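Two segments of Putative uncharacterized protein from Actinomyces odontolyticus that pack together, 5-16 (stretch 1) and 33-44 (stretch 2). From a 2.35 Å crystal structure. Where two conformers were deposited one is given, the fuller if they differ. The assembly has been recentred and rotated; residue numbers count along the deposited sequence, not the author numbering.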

ATOM      1  N   ASP A   5     -28.468  16.758   9.919  1.00 78.18           N
ATOM      2  CA  ASP A   5     -27.267  16.166  10.608  1.00 80.60           C
ATOM      3  C   ASP A   5     -26.631  14.871   9.956  1.00 76.38           C
ATOM      4  O   ASP A   5     -26.084  14.005  10.678  1.00 74.11           O
ATOM      5  N   VAL A   6     -26.680  14.768   8.614  1.00 64.65           N
ATOM      6  CA  VAL A   6     -25.780  13.904   7.818  1.00 58.69           C
ATOM      7  C   VAL A   6     -24.343  14.508   7.986  1.00 53.94           C
ATOM      8  O   VAL A   6     -24.170  15.694   7.808  1.00 52.23           O
ATOM      9  N   VAL A   7     -23.331  13.726   8.385  1.00 48.42           N
ATOM     10  CA  VAL A   7     -21.956  14.257   8.520  1.00 44.21           C
ATOM     11  C   VAL A   7     -21.154  13.958   7.227  1.00 44.16           C
ATOM     12  O   VAL A   7     -21.205  12.851   6.695  1.00 43.92           O
ATOM     13  N   THR A   8     -20.395  14.938   6.728  1.00 43.99           N
ATOM     14  CA  THR A   8     -19.613  14.727   5.527  1.00 43.72           C
ATOM     15  C   THR A   8     -18.224  14.473   5.942  1.00 42.33           C
ATOM     16  O   THR A   8     -17.748  15.185   6.812  1.00 49.51           O
ATOM     17  N   LEU A   9     -17.555  13.512   5.296  1.00 40.34           N
ATOM     18  CA  LEU A   9     -16.185  13.137   5.656  1.00 40.26           C
ATOM     19  C   LEU A   9     -15.232  13.282   4.484  1.00 39.70           C
ATOM     20  O   LEU A   9     -15.423  12.617   3.502  1.00 39.87           O
ATOM     21  N   THR A  10     -14.186  14.113   4.600  1.00 40.42           N
ATOM     22  CA  THR A  10     -13.171  14.199   3.559  0.50 40.30           C
ATOM     23  C   THR A  10     -12.146  13.060   3.830  1.00 39.87           C
ATOM     24  O   THR A  10     -11.501  12.999   4.904  1.00 40.14           O
ATOM     25  N   VAL A  11     -12.049  12.112   2.892  1.00 37.13           N
ATOM     26  CA  VAL A  11     -11.171  10.990   3.031  1.00 36.67           C
ATOM     27  C   VAL A  11     -10.191  10.944   1.851  1.00 38.50           C
ATOM     28  O   VAL A  11     -10.624  10.901   0.685  1.00 36.93           O
ATOM     29  N   GLY A  12      -8.879  10.947   2.167  1.00 37.70           N
ATOM     30  CA  GLY A  12      -7.823  10.819   1.190  1.00 34.21           C
ATOM     31  C   GLY A  12      -7.457   9.376   0.902  1.00 34.10           C
ATOM     32  O   GLY A  12      -7.413   8.559   1.799  1.00 35.42           O
ATOM     33  N   ALA A  13      -7.206   9.045  -0.358  1.00 34.63           N
ATOM     34  CA  ALA A  13      -7.063   7.642  -0.750  1.00 33.07           C
ATOM     35  C   ALA A  13      -6.251   7.577  -2.007  1.00 31.77           C
ATOM     36  O   ALA A  13      -6.353   8.464  -2.842  1.00 33.36           O
ATOM     37  N   THR A  14      -5.430   6.539  -2.152  1.00 33.29           N
ATOM     38  CA  THR A  14      -4.762   6.281  -3.447  1.00 34.13           C
ATOM     39  C   THR A  14      -5.832   5.790  -4.424  1.00 34.33           C
ATOM     40  O   THR A  14      -6.880   5.262  -4.025  1.00 35.67           O
ATOM     41  N   PRO A  15      -5.620   5.974  -5.720  1.00 35.08           N
ATOM     42  CA  PRO A  15      -6.814   5.688  -6.573  1.00 36.03           C
ATOM     43  C   PRO A  15      -7.315   4.243  -6.604  1.00 36.16           C
ATOM     44  O   PRO A  15      -8.526   4.029  -6.626  1.00 35.43           O
ATOM     45  N   SER A  16      -6.405   3.265  -6.667  1.00 36.87           N
ATOM     46  CA  SER A  16      -6.822   1.855  -6.772  1.00 36.78           C
ATOM     47  C   SER A  16      -5.987   1.015  -5.841  1.00 35.15           C
ATOM     48  O   SER A  16      -4.776   1.087  -5.875  1.00 38.25           O
ATOM     49  N   ALA A  33     -26.222   4.742   5.973  1.00 52.02           N
ATOM     50  CA  ALA A  33     -25.444   4.962   7.219  1.00 49.12           C
ATOM     51  C   ALA A  33     -25.500   6.425   7.777  1.00 48.96           C
ATOM     52  O   ALA A  33     -25.013   6.703   8.877  1.00 50.55           O
ATOM     53  N   GLY A  34     -26.134   7.333   7.036  1.00 48.81           N
ATOM     54  CA  GLY A  34     -26.219   8.750   7.392  1.00 49.71           C
ATOM     55  C   GLY A  34     -24.920   9.551   7.243  1.00 48.59           C
ATOM     56  O   GLY A  34     -24.758  10.593   7.884  1.00 48.66           O
ATOM     57  N   ILE A  35     -23.994   9.071   6.407  1.00 47.38           N
ATOM     58  CA  ILE A  35     -22.770   9.834   6.049  1.00 46.21           C
ATOM     59  C   ILE A  35     -22.650  10.133   4.514  1.00 45.88           C
ATOM     60  O   ILE A  35     -23.273   9.494   3.691  1.00 44.24           O
ATOM     61  N   LYS A  36     -21.852  11.144   4.181  1.00 44.88           N
ATOM     62  CA  LYS A  36     -21.454  11.455   2.818  1.00 44.90           C
ATOM     63  C   LYS A  36     -19.920  11.409   2.748  1.00 42.84           C
ATOM     64  O   LYS A  36     -19.231  11.860   3.665  1.00 42.99           O
ATOM     65  N   LEU A  37     -19.380  10.831   1.680  1.00 40.84           N
ATOM     66  CA  LEU A  37     -17.944  10.851   1.493  1.00 39.49           C
ATOM     67  C   LEU A  37     -17.479  11.873   0.464  1.00 37.92           C
ATOM     68  O   LEU A  37     -17.991  11.953  -0.626  1.00 37.98           O
ATOM     69  N   ASP A  38     -16.450  12.618   0.819  1.00 39.00           N
ATOM     70  CA  ASP A  38     -15.727  13.506  -0.122  1.00 39.68           C
ATOM     71  C   ASP A  38     -14.359  12.849  -0.375  1.00 39.86           C
ATOM     72  O   ASP A  38     -13.464  13.029   0.405  1.00 37.15           O
ATOM     73  N   ILE A  39     -14.226  12.078  -1.466  1.00 40.20           N
ATOM     74  CA  ILE A  39     -13.024  11.333  -1.725  1.00 37.06           C
ATOM     75  C   ILE A  39     -12.030  12.268  -2.391  1.00 36.58           C
ATOM     76  O   ILE A  39     -12.356  12.877  -3.384  1.00 37.40           O
ATOM     77  N   VAL A  40     -10.808  12.302  -1.857  1.00 35.78           N
ATOM     78  CA  VAL A  40      -9.674  13.029  -2.440  1.00 35.39           C
ATOM     79  C   VAL A  40      -8.586  12.015  -2.766  1.00 35.27           C
ATOM     80  O   VAL A  40      -8.141  11.225  -1.901  1.00 33.91           O
ATOM     81  N   GLU A  41      -8.187  11.973  -4.041  1.00 35.75           N
ATOM     82  CA  GLU A  41      -7.230  10.978  -4.514  1.00 35.71           C
ATOM     83  C   GLU A  41      -5.804  11.522  -4.364  1.00 36.18           C
ATOM     84  O   GLU A  41      -5.567  12.740  -4.491  1.00 36.62           O
ATOM     85  N   TYR A  42      -4.887  10.657  -3.940  1.00 37.17           N
ATOM     86  CA  TYR A  42      -3.491  11.067  -3.687  1.00 36.45           C
ATOM     87  C   TYR A  42      -2.689  10.020  -4.427  1.00 37.75           C
ATOM     88  O   TYR A  42      -3.134   8.855  -4.505  1.00 37.05           O
ATOM     89  N   THR A  43      -1.525  10.387  -4.973  1.00 42.13           N
ATOM     90  CA  THR A  43      -0.713   9.404  -5.732  1.00 45.94           C
ATOM     91  C   THR A  43       0.632   9.023  -5.053  1.00 47.48           C
ATOM     92  O   THR A  43       1.329   8.149  -5.556  1.00 55.16           O
ATOM     93  N   ASP A  44       0.969   9.659  -3.935  1.00 42.86           N
ATOM     94  CA  ASP A  44       2.152   9.302  -3.154  1.00 45.93           C
ATOM     95  C   ASP A  44       1.780   9.094  -1.656  1.00 43.74           C
ATOM     96  O   ASP A  44       0.642   9.322  -1.258  1.00 43.13           O
TER

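Neighbouring parallel strands illustrate a general rule: the backbone supplies the hydrogen bonds, and side chains alternate between two faces, which here differ in character. Here strands 7-13 and 35-41 run side by side, joined by a ladder in which stretch 1 bonds through its odd-numbered residues, as in Leu9 N to Lys36 O (2.9 Å) and Asp38 N to Leu9 O (2.9 Å). No side-chain hydrogen bond or salt bridge links the stretches.

The face carrying Thr8, Thr10, Lys36, Asp38 and Val40 is the more polar one, and Asp38 and Lys36 have the most surface covered by the partner stretch. Asp38, rotamer m, brings OD2 to 3.5 Å from Thr8 CG2, a contact with a methyl group rather than a polar pairing; its CB also lies 3.9 Å from Thr10 OG1. Lys36 adopts m for chi1 and t for every later torsion. The extended chain leads its amino group away, while its methylenes pack on the partner: CB lies 3.7 Å from Thr8 OG1, and CG lies 3.7 Å from CG1 of Val6, a t rotamer. Farther along, Thr10 (m) sets CG2 at 3.7 Å from CG2 of Val40 (t).

On the other face, Leu9 anchors a buried apolar cluster. With chi1 m and chi2 t, it places CB 4.1 Å from Leu37 CD2 and CD1 4.4 Å from Ile35 CD1. Leu37 shares the mt rotamer, whereas Ile35 is pt. The same Leu37 CD2 lies 4.2 Å from CG2 of Val11 (t), so one methyl touches two successive residues on this face.

Beyond the strands, Pro15 closes the contact: its CD approaches Tyr42 O at 3.2 Å and its CB lies 3.7 Å from Glu41 OE1. The Tyr42 ring (chi1 m) turns its edge to Gly12, with CD2 3.9 Å from Gly12 CA. A CB on Gly12 would crowd Tyr42 CE2 at 3.0 Å.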

ATOM      1  CB  ASP A   5     -27.517  15.993  12.139  1.00 88.42           C
ATOM      2  CG  ASP A   5     -28.607  14.941  12.485  1.00 95.12           C
ATOM      3  OD1 ASP A   5     -28.788  13.954  11.731  1.00 94.80           O
ATOM      4  OD2 ASP A   5     -29.275  15.097  13.541  1.00 92.77           O
ATOM      5  CB  VAL A   6     -26.240  13.841   6.311  1.00 58.76           C
ATOM      6  CG1 VAL A   6     -25.172  13.275   5.390  1.00 55.93           C
ATOM      7  CG2 VAL A   6     -27.530  13.036   6.139  1.00 58.62           C
ATOM      8  CB  VAL A   7     -21.209  13.672   9.772  1.00 43.01           C
ATOM      9  CG1 VAL A   7     -19.696  14.027   9.776  1.00 37.76           C
ATOM     10  CG2 VAL A   7     -21.893  14.149  11.049  1.00 41.19           C
ATOM     11  CB  THR A   8     -19.612  15.950   4.603  1.00 43.59           C
ATOM     12  OG1 THR A   8     -20.873  16.013   3.966  1.00 44.21           O
ATOM     13  CG2 THR A   8     -18.555  15.813   3.537  1.00 42.42           C
ATOM     14  CB  LEU A   9     -16.119  11.680   6.094  1.00 39.24           C
ATOM     15  CG  LEU A   9     -16.696  11.186   7.390  1.00 40.45           C
ATOM     16  CD1 LEU A   9     -16.481   9.672   7.460  1.00 39.81           C
ATOM     17  CD2 LEU A   9     -15.981  11.833   8.546  1.00 40.21           C
ATOM     18  CB  THR A  10     -12.583  15.661   3.452  0.50 41.74           C
ATOM     19  OG1 THR A  10     -13.655  16.621   3.451  0.50 41.53           O
ATOM     20  CG2 THR A  10     -11.781  15.863   2.162  0.50 40.81           C
ATOM     21  CB  VAL A  11     -11.932   9.642   3.051  1.00 39.10           C
ATOM     22  CG1 VAL A  11     -10.957   8.529   3.384  1.00 37.64           C
ATOM     23  CG2 VAL A  11     -13.085   9.659   4.044  1.00 36.14           C
ATOM     24  CB  ALA A  13      -8.419   7.004  -0.971  1.00 29.91           C
ATOM     25  CB  THR A  14      -3.556   5.306  -3.322  1.00 34.48           C
ATOM     26  OG1 THR A  14      -3.916   4.211  -2.456  1.00 37.19           O
ATOM     27  CG2 THR A  14      -2.296   6.069  -2.804  1.00 31.83           C
ATOM     28  CB  PRO A  15      -6.365   6.095  -7.955  1.00 35.70           C
ATOM     29  CG  PRO A  15      -5.248   7.034  -7.725  1.00 35.70           C
ATOM     30  CD  PRO A  15      -4.582   6.698  -6.444  1.00 34.32           C
ATOM     31  CB  SER A  16      -6.713   1.340  -8.206  1.00 36.56           C
ATOM     32  OG  SER A  16      -7.371   0.107  -8.303  1.00 37.02           O
ATOM     33  CB  ALA A  33     -24.006   4.485   7.032  1.00 47.81           C
ATOM     34  CB  ILE A  35     -21.454   9.176   6.572  1.00 42.71           C
ATOM     35  CG1 ILE A  35     -21.169   7.856   5.852  1.00 41.58           C
ATOM     36  CG2 ILE A  35     -21.466   9.010   8.115  1.00 43.11           C
ATOM     37  CD1 ILE A  35     -19.952   7.123   6.365  1.00 39.84           C
ATOM     38  CB  LYS A  36     -21.962  12.855   2.381  1.00 45.95           C
ATOM     39  CG  LYS A  36     -23.462  12.981   2.159  1.00 47.01           C
ATOM     40  CD  LYS A  36     -23.859  14.364   1.682  1.00 49.17           C
ATOM     41  CE  LYS A  36     -25.385  14.492   1.454  1.00 51.26           C
ATOM     42  NZ  LYS A  36     -25.793  15.848   0.960  1.00 52.40           N
ATOM     43  CB  LEU A  37     -17.406   9.465   1.145  1.00 39.33           C
ATOM     44  CG  LEU A  37     -17.650   8.293   2.110  1.00 40.49           C
ATOM     45  CD1 LEU A  37     -17.000   7.060   1.493  1.00 39.32           C
ATOM     46  CD2 LEU A  37     -17.126   8.623   3.496  1.00 39.88           C
ATOM     47  CB  ASP A  38     -15.524  14.900   0.496  1.00 39.48           C
ATOM     48  CG  ASP A  38     -16.761  15.787   0.410  1.00 39.42           C
ATOM     49  OD1 ASP A  38     -17.788  15.309  -0.091  1.00 39.32           O
ATOM     50  OD2 ASP A  38     -16.688  16.992   0.817  1.00 41.23           O
ATOM     51  CB  ILE A  39     -13.277  10.047  -2.565  1.00 36.06           C
ATOM     52  CG1 ILE A  39     -14.334   9.154  -1.876  1.00 36.88           C
ATOM     53  CG2 ILE A  39     -11.993   9.240  -2.724  1.00 32.63           C
ATOM     54  CD1 ILE A  39     -15.141   8.258  -2.790  1.00 36.46           C
ATOM     55  CB  VAL A  40      -9.162  14.154  -1.521  1.00 34.61           C
ATOM     56  CG1 VAL A  40      -8.003  14.875  -2.210  1.00 34.35           C
ATOM     57  CG2 VAL A  40     -10.329  15.091  -1.197  1.00 32.95           C
ATOM     58  CB  GLU A  41      -7.572  10.583  -5.953  1.00 38.39           C
ATOM     59  CG  GLU A  41      -8.849   9.779  -5.984  1.00 38.90           C
ATOM     60  CD  GLU A  41      -9.183   9.184  -7.326  1.00 40.37           C
ATOM     61  OE1 GLU A  41      -8.346   9.171  -8.268  1.00 41.21           O
ATOM     62  OE2 GLU A  41     -10.341   8.719  -7.406  1.00 44.25           O
ATOM     63  CB  TYR A  42      -3.180  11.052  -2.196  1.00 35.72           C
ATOM     64  CG  TYR A  42      -3.560  12.285  -1.423  1.00 36.83           C
ATOM     65  CD1 TYR A  42      -2.668  13.343  -1.285  1.00 37.85           C
ATOM     66  CD2 TYR A  42      -4.836  12.415  -0.820  1.00 36.45           C
ATOM     67  CE1 TYR A  42      -3.030  14.496  -0.588  1.00 39.06           C
ATOM     68  CE2 TYR A  42      -5.193  13.562  -0.119  1.00 36.89           C
ATOM     69  CZ  TYR A  42      -4.292  14.598  -0.012  1.00 37.91           C
ATOM     70  OH  TYR A  42      -4.653  15.738   0.650  1.00 38.95           O
ATOM     71  CB  THR A  43      -0.526   9.769  -7.213  1.00 44.81           C
ATOM     72  OG1 THR A  43      -0.166  11.094  -7.300  1.00 47.47           O
ATOM     73  CG2 THR A  43      -1.841   9.597  -8.093  1.00 45.63           C
ATOM     74  CB  ASP A  44       3.297  10.329  -3.312  1.00 46.64           C
ATOM     75  CG  ASP A  44       3.292  11.375  -2.232  1.00 55.24           C
ATOM     76  OD1 ASP A  44       2.207  11.574  -1.680  1.00 55.48           O
ATOM     77  OD2 ASP A  44       4.357  11.980  -1.893  1.00 71.41           O
TER